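DspB (Aggregatibacter actinomycetemcomitans, PDB 1YHT) is a biofilm-releasing family 20 glycoside hydrolase that probably cleaves beta-linked N-acetylhexosamine residues from glycans. Local coordinates at residues S55-Y60 against N119-I124; H65-Q69 against L127-R132; Y136-L140 against N153-F159; Y60-L66 against S162-V167. All blocks are in the same frame, centred on the assembly; numbering follows the deposited sequence.

Interaction 1 of 4, residues S55-Y60 against N119-I124; sequences SDHENY and NHMTAI
This contact lies at the C-terminal mouth of a TIM barrel, where family 20 glycoside hydrolases have their active site. Two loops meet here, 55-60 and 119-124. The second enters a helix at Thr122, with Met121 at the N-cap position. CA atoms pair as Asp56 with His120 (4.6 Å), His57 with Thr122 (4.2 Å) and Asn59 with Ala123 (4.7 Å). His120 has positive phi and psi (51/43). Its ND1 donates to Asp56 OD1 at 2.7 Å, a histidine-carboxylate hydrogen bond. Asp56 OD1 also accepts from His57 N (2.8 Å). His57, an m rotamer, shares a hydrogen bond between ND1 and Thr122 OG1 (2.8 Å). His120 CA lies over the His57 ring, 3.7 Å from its centroid. Ala123 N donates to Asp56 O at 3.3 Å. One water joins Ser55 OG (2.8 Å), Asp56 O (2.8 Å) and Ile124 N (3.1 Å). Tyr60, a t rotamer, brings CD1 to 3.6 Å from Ile124 CG1. Beyond the segments, Asp56 OD2 bonds His53 and His120 NE2 bonds Glu184, consistent with a role in the site. Tyr60 and Ile124 continue the packing onto strand 110-117 and helix 154-171.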
loop_
_atom_site.group_PDB
_atom_site.type_symbol
_atom_site.label_atom_id
_atom_site.label_comp_id
_atom_site.label_asym_id
_atom_site.label_seq_id
_atom_site.Cartn_x
_atom_site.Cartn_y
_atom_site.Cartn_z
ATOM N N SER A 55 -2.634 0.283 7.374
ATOM C CA SER A 55 -3.468 -0.794 7.899
ATOM C C SER A 55 -2.908 -2.163 7.395
ATOM O O SER A 55 -2.754 -2.383 6.186
ATOM C CB SER A 55 -4.908 -0.591 7.464
ATOM O OG SER A 55 -5.736 -1.688 7.843
ATOM N N ASP A 56 -2.595 -3.053 8.330
ATOM C CA ASP A 56 -2.134 -4.395 7.965
ATOM C C ASP A 56 -2.419 -5.321 9.143
ATOM O O ASP A 56 -3.212 -4.979 9.999
ATOM C CB ASP A 56 -0.643 -4.400 7.540
ATOM C CG ASP A 56 -0.345 -5.423 6.439
ATOM O OD1 ASP A 56 -0.451 -6.645 6.763
ATOM O OD2 ASP A 56 -0.042 -5.036 5.236
ATOM N N HIS A 57 -1.769 -6.474 9.218
ATOM C CA HIS A 57 -2.015 -7.379 10.325
ATOM C C HIS A 57 -1.609 -6.823 11.691
ATOM O O HIS A 57 -2.342 -6.977 12.659
ATOM C CB HIS A 57 -1.272 -8.696 10.135
ATOM C CG HIS A 57 -1.633 -9.425 8.896
ATOM N ND1 HIS A 57 -2.878 -9.976 8.705
ATOM C CD2 HIS A 57 -0.883 -9.805 7.837
ATOM C CE1 HIS A 57 -2.890 -10.640 7.565
ATOM N NE2 HIS A 57 -1.692 -10.565 7.021
ATOM N N GLU A 58 -0.509 -6.087 11.731
ATOM C CA GLU A 58 0.134 -5.741 12.976
ATOM C C GLU A 58 -0.498 -4.495 13.616
ATOM O O GLU A 58 -0.471 -4.359 14.850
ATOM C CB GLU A 58 1.629 -5.489 12.752
ATOM C CG GLU A 58 2.465 -6.716 12.370
ATOM C CD GLU A 58 2.364 -7.085 10.913
ATOM O OE1 GLU A 58 1.586 -6.473 10.165
ATOM O OE2 GLU A 58 3.069 -8.010 10.501
ATOM N N ASN A 59 -1.044 -3.592 12.795
ATOM C CA ASN A 59 -1.642 -2.377 13.318
ATOM C C ASN A 59 -2.533 -1.651 12.302
ATOM O O ASN A 59 -2.474 -1.921 11.098
ATOM C CB ASN A 59 -0.519 -1.439 13.789
ATOM C CG ASN A 59 -1.005 -0.284 14.665
ATOM O OD1 ASN A 59 -2.040 -0.354 15.340
ATOM N ND2 ASN A 59 -0.215 0.761 14.702
ATOM N N TYR A 60 -3.401 -0.786 12.844
ATOM C CA TYR A 60 -4.209 0.167 12.088
ATOM C C TYR A 60 -3.749 1.507 12.682
ATOM O O TYR A 60 -4.114 1.845 13.812
ATOM C CB TYR A 60 -5.726 -0.055 12.375
ATOM C CG TYR A 60 -6.624 0.849 11.598
ATOM C CD1 TYR A 60 -7.018 0.506 10.308
ATOM C CD2 TYR A 60 -7.029 2.085 12.114
ATOM C CE1 TYR A 60 -7.839 1.352 9.549
ATOM C CE2 TYR A 60 -7.824 2.959 11.363
ATOM C CZ TYR A 60 -8.238 2.554 10.068
ATOM O OH TYR A 60 -8.987 3.357 9.283
ATOM N N ASN A 119 -7.277 -9.602 2.661
ATOM C CA ASN A 119 -6.287 -10.078 3.643
ATOM C C ASN A 119 -5.609 -8.837 4.285
ATOM O O ASN A 119 -6.115 -7.718 4.133
ATOM C CB ASN A 119 -5.330 -11.076 2.942
ATOM C CG ASN A 119 -4.808 -12.202 3.879
ATOM O OD1 ASN A 119 -5.127 -13.425 3.709
ATOM N ND2 ASN A 119 -3.985 -11.815 4.848
ATOM N N HIS A 120 -4.485 -9.024 4.982
ATOM C CA HIS A 120 -3.686 -7.906 5.492
ATOM C C HIS A 120 -4.562 -6.903 6.276
ATOM O O HIS A 120 -4.433 -5.675 6.153
ATOM C CB HIS A 120 -2.914 -7.260 4.335
ATOM C CG HIS A 120 -1.743 -8.073 3.865
ATOM N ND1 HIS A 120 -0.597 -8.221 4.618
ATOM C CD2 HIS A 120 -1.541 -8.793 2.728
ATOM C CE1 HIS A 120 0.255 -9.006 3.969
ATOM N NE2 HIS A 120 -0.282 -9.349 2.808
ATOM N N MET A 121 -5.455 -7.441 7.118
ATOM C CA MET A 121 -6.397 -6.584 7.860
ATOM C C MET A 121 -6.686 -7.033 9.259
ATOM O O MET A 121 -7.719 -6.672 9.821
ATOM C CB MET A 121 -7.690 -6.350 7.046
ATOM C CG MET A 121 -8.494 -7.560 6.680
ATOM S SD MET A 121 -10.008 -7.233 5.750
ATOM C CE MET A 121 -10.698 -5.869 6.678
ATOM N N THR A 122 -5.768 -7.786 9.865
ATOM C CA THR A 122 -5.988 -8.297 11.216
ATOM C C THR A 122 -6.170 -7.197 12.259
ATOM O O THR A 122 -6.956 -7.355 13.160
ATOM C CB THR A 122 -4.913 -9.286 11.653
ATOM O OG1 THR A 122 -4.805 -10.300 10.656
ATOM C CG2 THR A 122 -5.287 -9.952 12.969
ATOM N N ALA A 123 -5.445 -6.093 12.145
ATOM C CA ALA A 123 -5.566 -5.032 13.139
ATOM C C ALA A 123 -7.015 -4.493 13.174
ATOM O O ALA A 123 -7.584 -4.248 14.230
ATOM C CB ALA A 123 -4.578 -3.922 12.838
ATOM N N ILE A 124 -7.599 -4.311 12.003
ATOM C CA ILE A 124 -9.012 -3.931 11.903
ATOM C C ILE A 124 -9.897 -4.955 12.619
ATOM O O ILE A 124 -10.753 -4.581 13.393
ATOM C CB ILE A 124 -9.435 -3.819 10.439
ATOM C CG1 ILE A 124 -8.815 -2.552 9.789
ATOM C CG2 ILE A 124 -10.930 -3.787 10.314
ATOM C CD1 ILE A 124 -8.878 -2.526 8.266
HETATM O O HOH W 1 -5.820 -3.451 5.980
HETATM O O HOH W 2 -5.710 -3.764 9.663
#

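Interaction 2 of 4, residues H65-Q69 against L127-R132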
loop_
_atom_site.group_PDB
_atom_site.type_symbol
_atom_site.label_atom_id
_atom_site.label_comp_id
_atom_site.label_asym_id
_atom_site.label_seq_id
_atom_site.Cartn_x
_atom_site.Cartn_y
_atom_site.Cartn_z
ATOM N N HIS A 65 -13.225 6.837 14.453
ATOM C CA HIS A 65 -14.531 6.736 15.134
ATOM C C HIS A 65 -15.148 5.331 14.972
ATOM O O HIS A 65 -15.582 4.718 15.923
ATOM C CB HIS A 65 -15.524 7.763 14.554
ATOM C CG HIS A 65 -15.418 9.142 15.134
ATOM N ND1 HIS A 65 -14.308 9.941 14.975
ATOM C CD2 HIS A 65 -16.334 9.886 15.806
ATOM C CE1 HIS A 65 -14.528 11.104 15.576
ATOM N NE2 HIS A 65 -15.747 11.086 16.111
ATOM N N LEU A 66 -15.158 4.821 13.737
ATOM C CA LEU A 66 -15.819 3.529 13.450
ATOM C C LEU A 66 -15.202 2.357 14.202
ATOM O O LEU A 66 -15.916 1.443 14.673
ATOM C CB LEU A 66 -15.802 3.260 11.926
ATOM C CG LEU A 66 -16.994 3.699 11.067
ATOM C CD1 LEU A 66 -17.335 5.082 11.254
ATOM C CD2 LEU A 66 -16.684 3.490 9.603
ATOM N N LEU A 67 -13.875 2.344 14.297
ATOM C CA LEU A 67 -13.168 1.295 15.042
ATOM C C LEU A 67 -12.897 1.670 16.501
ATOM O O LEU A 67 -12.305 0.904 17.230
ATOM C CB LEU A 67 -11.886 0.907 14.338
ATOM C CG LEU A 67 -12.055 0.578 12.852
ATOM C CD1 LEU A 67 -10.723 0.437 12.220
ATOM C CD2 LEU A 67 -12.878 -0.671 12.609
ATOM N N ASN A 68 -13.373 2.843 16.897
ATOM C CA ASN A 68 -13.263 3.382 18.237
ATOM C C ASN A 68 -11.812 3.372 18.796
ATOM O O ASN A 68 -11.533 2.760 19.811
ATOM C CB ASN A 68 -14.261 2.713 19.219
ATOM C CG ASN A 68 -14.390 3.484 20.507
ATOM O OD1 ASN A 68 -14.015 4.651 20.570
ATOM N ND2 ASN A 68 -14.925 2.846 21.551
ATOM N N GLN A 69 -10.912 4.006 18.050
ATOM C CA GLN A 69 -9.523 4.192 18.395
ATOM C C GLN A 69 -9.353 5.675 18.424
ATOM O O GLN A 69 -9.182 6.323 17.371
ATOM C CB GLN A 69 -8.598 3.556 17.336
ATOM C CG GLN A 69 -7.128 3.858 17.605
ATOM C CD GLN A 69 -6.199 2.906 16.907
ATOM O OE1 GLN A 69 -5.779 1.908 17.504
ATOM N NE2 GLN A 69 -5.850 3.220 15.631
ATOM N N LEU A 127 -9.640 -4.510 16.410
ATOM C CA LEU A 127 -10.415 -3.340 16.901
ATOM C C LEU A 127 -11.937 -3.541 16.881
ATOM O O LEU A 127 -12.646 -3.090 17.802
ATOM C CB LEU A 127 -10.037 -2.087 16.095
ATOM C CG LEU A 127 -8.615 -1.567 16.310
ATOM C CD1 LEU A 127 -8.239 -0.578 15.224
ATOM C CD2 LEU A 127 -8.495 -0.975 17.705
ATOM N N VAL A 128 -12.427 -4.151 15.797
ATOM C CA VAL A 128 -13.839 -4.525 15.672
ATOM C C VAL A 128 -14.265 -5.499 16.795
ATOM O O VAL A 128 -15.282 -5.317 17.469
ATOM C CB VAL A 128 -14.139 -5.183 14.330
ATOM C CG1 VAL A 128 -15.566 -5.832 14.352
ATOM C CG2 VAL A 128 -14.065 -4.113 13.196
ATOM N N GLN A 129 -13.468 -6.540 16.990
ATOM C CA GLN A 129 -13.725 -7.457 18.084
ATOM C C GLN A 129 -13.866 -6.763 19.436
ATOM O O GLN A 129 -14.775 -7.059 20.206
ATOM C CB GLN A 129 -12.588 -8.488 18.160
ATOM C CG GLN A 129 -12.760 -9.461 19.360
ATOM C CD GLN A 129 -11.760 -10.613 19.326
ATOM O OE1 GLN A 129 -11.640 -11.308 18.312
ATOM N NE2 GLN A 129 -10.974 -10.752 20.409
ATOM N N LYS A 130 -12.948 -5.870 19.749
ATOM C CA LYS A 130 -12.963 -5.168 21.054
ATOM C C LYS A 130 -14.225 -4.281 21.164
ATOM O O LYS A 130 -14.949 -4.300 22.154
ATOM C CB LYS A 130 -11.690 -4.324 21.183
ATOM C CG LYS A 130 -11.597 -3.397 22.420
ATOM C CD LYS A 130 -11.487 -4.200 23.701
ATOM C CE LYS A 130 -11.286 -3.318 24.960
ATOM N NZ LYS A 130 -12.412 -2.335 25.166
ATOM N N ASP A 131 -14.489 -3.502 20.118
ATOM C CA ASP A 131 -15.567 -2.555 20.189
ATOM C C ASP A 131 -16.963 -3.139 19.962
ATOM O O ASP A 131 -17.916 -2.766 20.642
ATOM C CB ASP A 131 -15.331 -1.426 19.222
ATOM C CG ASP A 131 -16.236 -0.254 19.510
ATOM O OD1 ASP A 131 -16.216 0.225 20.660
ATOM O OD2 ASP A 131 -16.925 0.170 18.587
ATOM N N ARG A 132 -17.099 -3.998 18.974
ATOM C CA ARG A 132 -18.395 -4.545 18.601
ATOM C C ARG A 132 -18.586 -5.982 19.084
ATOM O O ARG A 132 -19.713 -6.454 19.103
ATOM C CB ARG A 132 -18.587 -4.486 17.083
ATOM C CG ARG A 132 -18.335 -3.067 16.561
ATOM C CD ARG A 132 -18.655 -2.932 15.124
ATOM N NE ARG A 132 -18.421 -1.547 14.696
ATOM C CZ ARG A 132 -18.929 -1.029 13.588
ATOM N NH1 ARG A 132 -19.733 -1.768 12.836
ATOM N NH2 ARG A 132 -18.641 0.228 13.250
HETATM O O HOH W 3 -11.729 -0.867 19.174
#
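Leu127 and Leu67 bury the most surface in this contact, and Asp131 comes next. Leu127 sits on helix 122-132 and points its CA-to-CB bond toward the loop. Its CB lies 3.9 Å from Leu67 CB. The next residue, Val128, points sideways, and Leu67 CD2 meets its CG2 at 3.7 Å. Leu67 therefore packs against two successive helix residues. Gln69 OE1 comes within 4.0 Å of Leu127 CD2; its amide is bonded to Asn84 and to the carbonyls of Tyr60 and Ile62. Between the backbones, a water donates to Leu67 O (2.7 Å) and to Leu127 O (2.8 Å), so it bridges the turn and the helix.

The loop has a defined shape. His65 to Asn68 form a type I beta turn, closed by Asn68 N to His65 O at 3.1 Å. Asn68 then takes positive phi and psi (52/56). Asn68 and Gln69 both face Ser64, which makes a G1 beta bulge. The bulge presents Asn68 to the helix one turn beyond Leu127, at Asp131.

Asp131 works at the exposed edge. Its OD1 accepts a hydrogen bond from Asn68 ND2 at 3.1 Å. Arg132, the next residue, reaches back with NH2 to Leu66 O at 3.3 Å, a weak hydrogen bond made near the guanidinium plane. Arg132 NH1 has a further weak bond to Tyr136 OH.

Interaction 3 of 4, residues Y136-L140 against N153-F159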
loop_
_atom_site.group_PDB
_atom_site.type_symbol
_atom_site.label_atom_id
_atom_site.label_comp_id
_atom_site.label_asym_id
_atom_site.label_seq_id
_atom_site.Cartn_x
_atom_site.Cartn_y
_atom_site.Cartn_z
ATOM N N TYR A 136 -20.023 -10.416 16.304
ATOM C CA TYR A 136 -20.095 -9.451 15.205
ATOM C C TYR A 136 -18.944 -9.657 14.201
ATOM O O TYR A 136 -19.179 -9.796 13.012
ATOM C CB TYR A 136 -20.101 -8.001 15.722
ATOM C CG TYR A 136 -20.237 -7.021 14.562
ATOM C CD1 TYR A 136 -21.482 -6.693 14.045
ATOM C CD2 TYR A 136 -19.113 -6.490 13.958
ATOM C CE1 TYR A 136 -21.596 -5.830 12.986
ATOM C CE2 TYR A 136 -19.209 -5.651 12.900
ATOM C CZ TYR A 136 -20.466 -5.305 12.419
ATOM O OH TYR A 136 -20.562 -4.473 11.332
ATOM N N LEU A 137 -17.709 -9.639 14.702
ATOM C CA LEU A 137 -16.521 -9.849 13.862
ATOM C C LEU A 137 -16.599 -11.170 13.057
ATOM O O LEU A 137 -16.342 -11.195 11.837
ATOM C CB LEU A 137 -15.245 -9.831 14.715
ATOM C CG LEU A 137 -13.976 -10.435 14.024
ATOM C CD1 LEU A 137 -13.642 -9.666 12.792
ATOM C CD2 LEU A 137 -12.777 -10.486 14.935
ATOM N N GLN A 138 -16.948 -12.276 13.723
ATOM C CA GLN A 138 -16.975 -13.570 13.023
ATOM C C GLN A 138 -17.998 -13.531 11.881
ATOM O O GLN A 138 -17.778 -14.132 10.827
ATOM C CB GLN A 138 -17.188 -14.770 13.987
ATOM C CG GLN A 138 -16.007 -14.952 15.009
ATOM C CD GLN A 138 -14.623 -15.326 14.357
ATOM O OE1 GLN A 138 -14.543 -16.211 13.493
ATOM N NE2 GLN A 138 -13.554 -14.634 14.770
ATOM N N GLY A 139 -19.058 -12.738 12.029
ATOM C CA GLY A 139 -20.059 -12.642 10.971
ATOM C C GLY A 139 -19.614 -11.945 9.686
ATOM O O GLY A 139 -20.248 -12.069 8.646
ATOM N N LEU A 140 -18.543 -11.173 9.780
ATOM C CA LEU A 140 -18.018 -10.428 8.647
ATOM C C LEU A 140 -16.938 -11.196 7.939
ATOM O O LEU A 140 -16.665 -10.923 6.775
ATOM C CB LEU A 140 -17.408 -9.122 9.111
ATOM C CG LEU A 140 -18.291 -7.868 8.918
ATOM C CD1 LEU A 140 -19.813 -8.143 8.834
ATOM C CD2 LEU A 140 -17.968 -6.907 9.991
ATOM N N ASN A 153 -20.148 -11.537 1.208
ATOM C CA ASN A 153 -21.175 -11.093 2.138
ATOM C C ASN A 153 -21.488 -9.575 1.967
ATOM O O ASN A 153 -20.652 -8.724 2.222
ATOM C CB ASN A 153 -20.682 -11.388 3.558
ATOM C CG ASN A 153 -21.737 -11.143 4.636
ATOM O OD1 ASN A 153 -22.675 -10.374 4.447
ATOM N ND2 ASN A 153 -21.557 -11.799 5.797
ATOM N N ALA A 154 -22.723 -9.260 1.602
ATOM C CA ALA A 154 -23.141 -7.892 1.397
ATOM C C ALA A 154 -22.830 -7.042 2.635
ATOM O O ALA A 154 -22.437 -5.869 2.508
ATOM C CB ALA A 154 -24.625 -7.834 1.063
ATOM N N ASP A 155 -23.003 -7.636 3.812
ATOM C CA ASP A 155 -22.804 -6.957 5.075
ATOM C C ASP A 155 -21.332 -6.599 5.263
ATOM O O ASP A 155 -21.020 -5.551 5.769
ATOM C CB ASP A 155 -23.335 -7.755 6.260
ATOM C CG ASP A 155 -24.837 -7.957 6.186
ATOM O OD1 ASP A 155 -25.507 -7.182 5.473
ATOM O OD2 ASP A 155 -25.334 -8.887 6.828
ATOM N N SER A 156 -20.465 -7.497 4.819
ATOM C CA SER A 156 -19.045 -7.293 4.829
ATOM C C SER A 156 -18.625 -6.176 3.914
ATOM O O SER A 156 -17.775 -5.335 4.290
ATOM C CB SER A 156 -18.334 -8.601 4.492
ATOM O OG SER A 156 -18.725 -9.563 5.485
ATOM N N ILE A 157 -19.271 -6.117 2.743
ATOM C CA ILE A 157 -19.038 -5.029 1.795
ATOM C C ILE A 157 -19.523 -3.681 2.349
ATOM O O ILE A 157 -18.805 -2.681 2.287
ATOM C CB ILE A 157 -19.694 -5.324 0.448
ATOM C CG1 ILE A 157 -19.078 -6.600 -0.107
ATOM C CG2 ILE A 157 -19.506 -4.154 -0.534
ATOM C CD1 ILE A 157 -19.867 -7.224 -1.299
ATOM N N THR A 158 -20.715 -3.670 2.921
ATOM C CA THR A 158 -21.241 -2.490 3.594
ATOM C C THR A 158 -20.278 -2.005 4.700
ATOM O O THR A 158 -19.983 -0.844 4.800
ATOM C CB THR A 158 -22.638 -2.782 4.166
ATOM O OG1 THR A 158 -23.554 -3.063 3.081
ATOM C CG2 THR A 158 -23.202 -1.545 4.946
ATOM N N PHE A 159 -19.824 -2.912 5.549
ATOM C CA PHE A 159 -18.863 -2.567 6.586
ATOM C C PHE A 159 -17.582 -1.915 6.038
ATOM O O PHE A 159 -17.158 -0.849 6.529
ATOM C CB PHE A 159 -18.475 -3.785 7.421
ATOM C CG PHE A 159 -17.328 -3.508 8.317
ATOM C CD1 PHE A 159 -17.528 -2.806 9.496
ATOM C CD2 PHE A 159 -16.032 -3.847 7.938
ATOM C CE1 PHE A 159 -16.438 -2.477 10.338
ATOM C CE2 PHE A 159 -14.953 -3.503 8.742
ATOM C CZ PHE A 159 -15.164 -2.826 9.964
#
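The axes of helix segments 136-140 and 154-159 approach to 10.0 Å, and their N-to-C directions differ by 108°. The two are thus closer to perpendicular than to antiparallel. Their backbones come nearest at Leu140 and Ser156, with CA atoms 5.0 Å apart. Both lie in the connection between strands 110-117 and 177-181 of the TIM barrel. Helix 154-171 leads to the latter strand, and helix 134-140 is a short extra helix before it. The contact sits at the start of helix 154-171.

Asn153 is the N-cap of that helix. Its OD1 accepts from Asp155 N at 2.8 Å and satisfies a backbone amide of the first turn.

Leu140 buries the most surface. It packs its side chain along the first turns of helix 154-171. Its CD2 lies over one face of the Phe159 ring, 4.2 Å from the centroid, in a CH-pi contact. The other methyl, CD1, passes 3.8 Å from Ser156 OG. Tyr136 reaches across from one turn earlier, with OH 3.9 Å from Phe159 CD1; this hydroxyl also has a weak bond to Arg132. Phe159 and Tyr136 both touch Val128 on helix 122-132, so three helices converge on this cluster. One direct hydrogen bond ties the two segments: Ser156 OG donates to the carbonyl Leu140 O at 2.8 Å.

Interaction 4 of 4, residues Y60-L66 against S162-V167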
loop_
_atom_site.group_PDB
_atom_site.type_symbol
_atom_site.label_atom_id
_atom_site.label_comp_id
_atom_site.label_asym_id
_atom_site.label_seq_id
_atom_site.Cartn_x
_atom_site.Cartn_y
_atom_site.Cartn_z
ATOM N N TYR A 60 -3.401 -0.786 12.844
ATOM C CA TYR A 60 -4.209 0.167 12.088
ATOM C C TYR A 60 -3.749 1.507 12.682
ATOM O O TYR A 60 -4.114 1.845 13.812
ATOM C CB TYR A 60 -5.726 -0.055 12.375
ATOM C CG TYR A 60 -6.624 0.849 11.598
ATOM C CD1 TYR A 60 -7.018 0.506 10.308
ATOM C CD2 TYR A 60 -7.029 2.085 12.114
ATOM C CE1 TYR A 60 -7.839 1.352 9.549
ATOM C CE2 TYR A 60 -7.824 2.959 11.363
ATOM C CZ TYR A 60 -8.238 2.554 10.068
ATOM O OH TYR A 60 -8.987 3.357 9.283
ATOM N N ALA A 61 -2.974 2.265 11.918
ATOM C CA ALA A 61 -2.143 3.316 12.475
ATOM C C ALA A 61 -2.702 4.746 12.394
ATOM O O ALA A 61 -1.930 5.707 12.462
ATOM C CB ALA A 61 -0.781 3.271 11.824
ATOM N N ILE A 62 -4.021 4.892 12.272
ATOM C CA ILE A 62 -4.684 6.197 12.339
ATOM C C ILE A 62 -5.889 6.132 13.225
ATOM O O ILE A 62 -6.448 5.075 13.458
ATOM C CB ILE A 62 -5.106 6.753 10.923
ATOM C CG1 ILE A 62 -6.219 5.916 10.287
ATOM C CG2 ILE A 62 -3.910 6.755 10.030
ATOM C CD1 ILE A 62 -6.540 6.331 8.827
ATOM N N GLU A 63 -6.311 7.307 13.676
ATOM C CA GLU A 63 -7.480 7.452 14.478
ATOM C C GLU A 63 -8.746 7.033 13.712
ATOM O O GLU A 63 -8.843 7.184 12.466
ATOM C CB GLU A 63 -7.596 8.900 14.966
ATOM C CG GLU A 63 -8.699 9.133 15.967
ATOM C CD GLU A 63 -8.576 10.417 16.791
ATOM O OE1 GLU A 63 -7.709 11.300 16.541
ATOM O OE2 GLU A 63 -9.342 10.490 17.750
ATOM N N SER A 64 -9.733 6.553 14.471
ATOM C CA SER A 64 -10.991 6.048 13.889
ATOM C C SER A 64 -12.161 6.146 14.871
ATOM O O SER A 64 -12.084 5.600 15.974
ATOM C CB SER A 64 -10.867 4.580 13.484
ATOM O OG SER A 64 -12.107 4.098 12.953
ATOM N N HIS A 65 -13.225 6.837 14.453
ATOM C CA HIS A 65 -14.531 6.736 15.134
ATOM C C HIS A 65 -15.148 5.331 14.972
ATOM O O HIS A 65 -15.582 4.718 15.923
ATOM C CB HIS A 65 -15.524 7.763 14.554
ATOM C CG HIS A 65 -15.418 9.142 15.134
ATOM N ND1 HIS A 65 -14.308 9.941 14.975
ATOM C CD2 HIS A 65 -16.334 9.886 15.806
ATOM C CE1 HIS A 65 -14.528 11.104 15.576
ATOM N NE2 HIS A 65 -15.747 11.086 16.111
ATOM N N LEU A 66 -15.158 4.821 13.737
ATOM C CA LEU A 66 -15.819 3.529 13.450
ATOM C C LEU A 66 -15.202 2.357 14.202
ATOM O O LEU A 66 -15.916 1.443 14.673
ATOM C CB LEU A 66 -15.802 3.260 11.926
ATOM C CG LEU A 66 -16.994 3.699 11.067
ATOM C CD1 LEU A 66 -17.335 5.082 11.254
ATOM C CD2 LEU A 66 -16.684 3.490 9.603
ATOM N N SER A 162 -18.297 1.543 4.807
ATOM C CA SER A 162 -18.407 2.485 5.931
ATOM C C SER A 162 -17.028 2.941 6.446
ATOM O O SER A 162 -16.868 4.113 6.718
ATOM C CB SER A 162 -19.279 1.938 7.060
ATOM O OG SER A 162 -18.555 1.007 7.839
ATOM N N LEU A 163 -16.035 2.044 6.512
ATOM C CA LEU A 163 -14.670 2.396 6.934
ATOM C C LEU A 163 -13.966 3.185 5.814
ATOM O O LEU A 163 -13.327 4.223 6.053
ATOM C CB LEU A 163 -13.859 1.137 7.290
ATOM C CG LEU A 163 -12.470 1.317 7.901
ATOM C CD1 LEU A 163 -12.504 2.236 9.192
ATOM C CD2 LEU A 163 -11.886 -0.077 8.206
ATOM N N MET A 164 -14.170 2.770 4.573
ATOM C CA MET A 164 -13.648 3.570 3.451
ATOM C C MET A 164 -14.155 5.009 3.487
ATOM O O MET A 164 -13.367 5.941 3.291
ATOM C CB MET A 164 -13.991 2.938 2.116
ATOM C CG MET A 164 -13.309 1.592 1.869
ATOM S SD MET A 164 -14.063 0.714 0.442
ATOM C CE MET A 164 -13.512 1.747 -0.921
ATOM N N SER A 165 -15.449 5.198 3.764
ATOM C CA SER A 165 -16.014 6.562 3.869
ATOM C C SER A 165 -15.331 7.431 4.930
ATOM O O SER A 165 -15.088 8.630 4.731
ATOM C CB SER A 165 -17.515 6.476 4.158
ATOM O OG SER A 165 -18.191 5.902 3.047
ATOM N N GLU A 166 -15.050 6.826 6.089
ATOM C CA GLU A 166 -14.324 7.499 7.146
ATOM C C GLU A 166 -12.903 7.885 6.709
ATOM O O GLU A 166 -12.440 9.016 6.941
ATOM C CB GLU A 166 -14.274 6.593 8.363
ATOM C CG GLU A 166 -13.577 7.277 9.541
ATOM C CD GLU A 166 -13.538 6.418 10.782
ATOM O OE1 GLU A 166 -12.571 5.647 10.921
ATOM O OE2 GLU A 166 -14.443 6.560 11.609
ATOM N N VAL A 167 -12.205 6.943 6.086
ATOM C CA VAL A 167 -10.822 7.186 5.588
ATOM C C VAL A 167 -10.813 8.296 4.528
ATOM O O VAL A 167 -9.996 9.232 4.568
ATOM C CB VAL A 167 -10.180 5.900 5.107
ATOM C CG1 VAL A 167 -8.886 6.191 4.378
ATOM C CG2 VAL A 167 -9.922 4.951 6.280
HETATM O O HOH W 4 -9.826 5.604 10.330
#
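Projections from both segments interlock here. Glu166 projects from helix 154-171 with its CA-to-CB bond toward the loop, and both chi1 and chi2 are t. The extended side chain carries the carboxylate into the concave side of the bend at residues 64-66. There OE1 accepts from Ser64 OG at 2.6 Å, and OE2 accepts from Leu66 N at 2.8 Å. In return, Leu66 juts over the helix one turn before Glu166. Its CD2 sits in the dip between Ser162 and Leu163, 3.0 Å from Ser162 O and 4.3 Å from Leu163 CB.

Further along the helix, toward Val167, the tip of Tyr60 lodges against two residues one helical turn apart. Its OH is 3.7 Å from Leu163 CD1 and 3.5 Å from Val167 CG2. Ile62 CD1 touches Val167 CG2 more loosely, at 4.5 Å. The remaining gap is filled by a water, which accepts from Tyr60 OH (2.6 Å) and donates to Glu63 O and Glu166 OE1 (both 2.8 Å).

The Tyr60 ring also leans on Leu115 of strand 110-117. The loop after strand 49-53 is docked on helix 154-171, which connects the neighbouring strands 110-117 and 177-181, as in the beta-alpha repeats of a TIM barrel.

Overall arrangement
Interactions 1 and 4 are the buried contacts and share Tyr60. The centres of interactions 2 and 3 lie about 22 and 23 Å from the centre of the chain, and both are partly exposed. The loop after strand 49-53 serves three contacts. It rests on the start of helix 122-132 and the turn before it in interaction 1, on the same helix in interaction 2, and on helix 154-171 in interaction 4. Interaction 3 is nested within the loop closed by interaction 4. Histidines and a carboxylate dominate near the barrel mouth. In interaction 4 the carboxylate of Glu166 holds a backbone NH and a hydroxyl. Leucines with surface polar pairs mark interaction 2, and interaction 3 pairs a leucine-on-phenylalanine CH-pi contact with one serine-to-carbonyl bond.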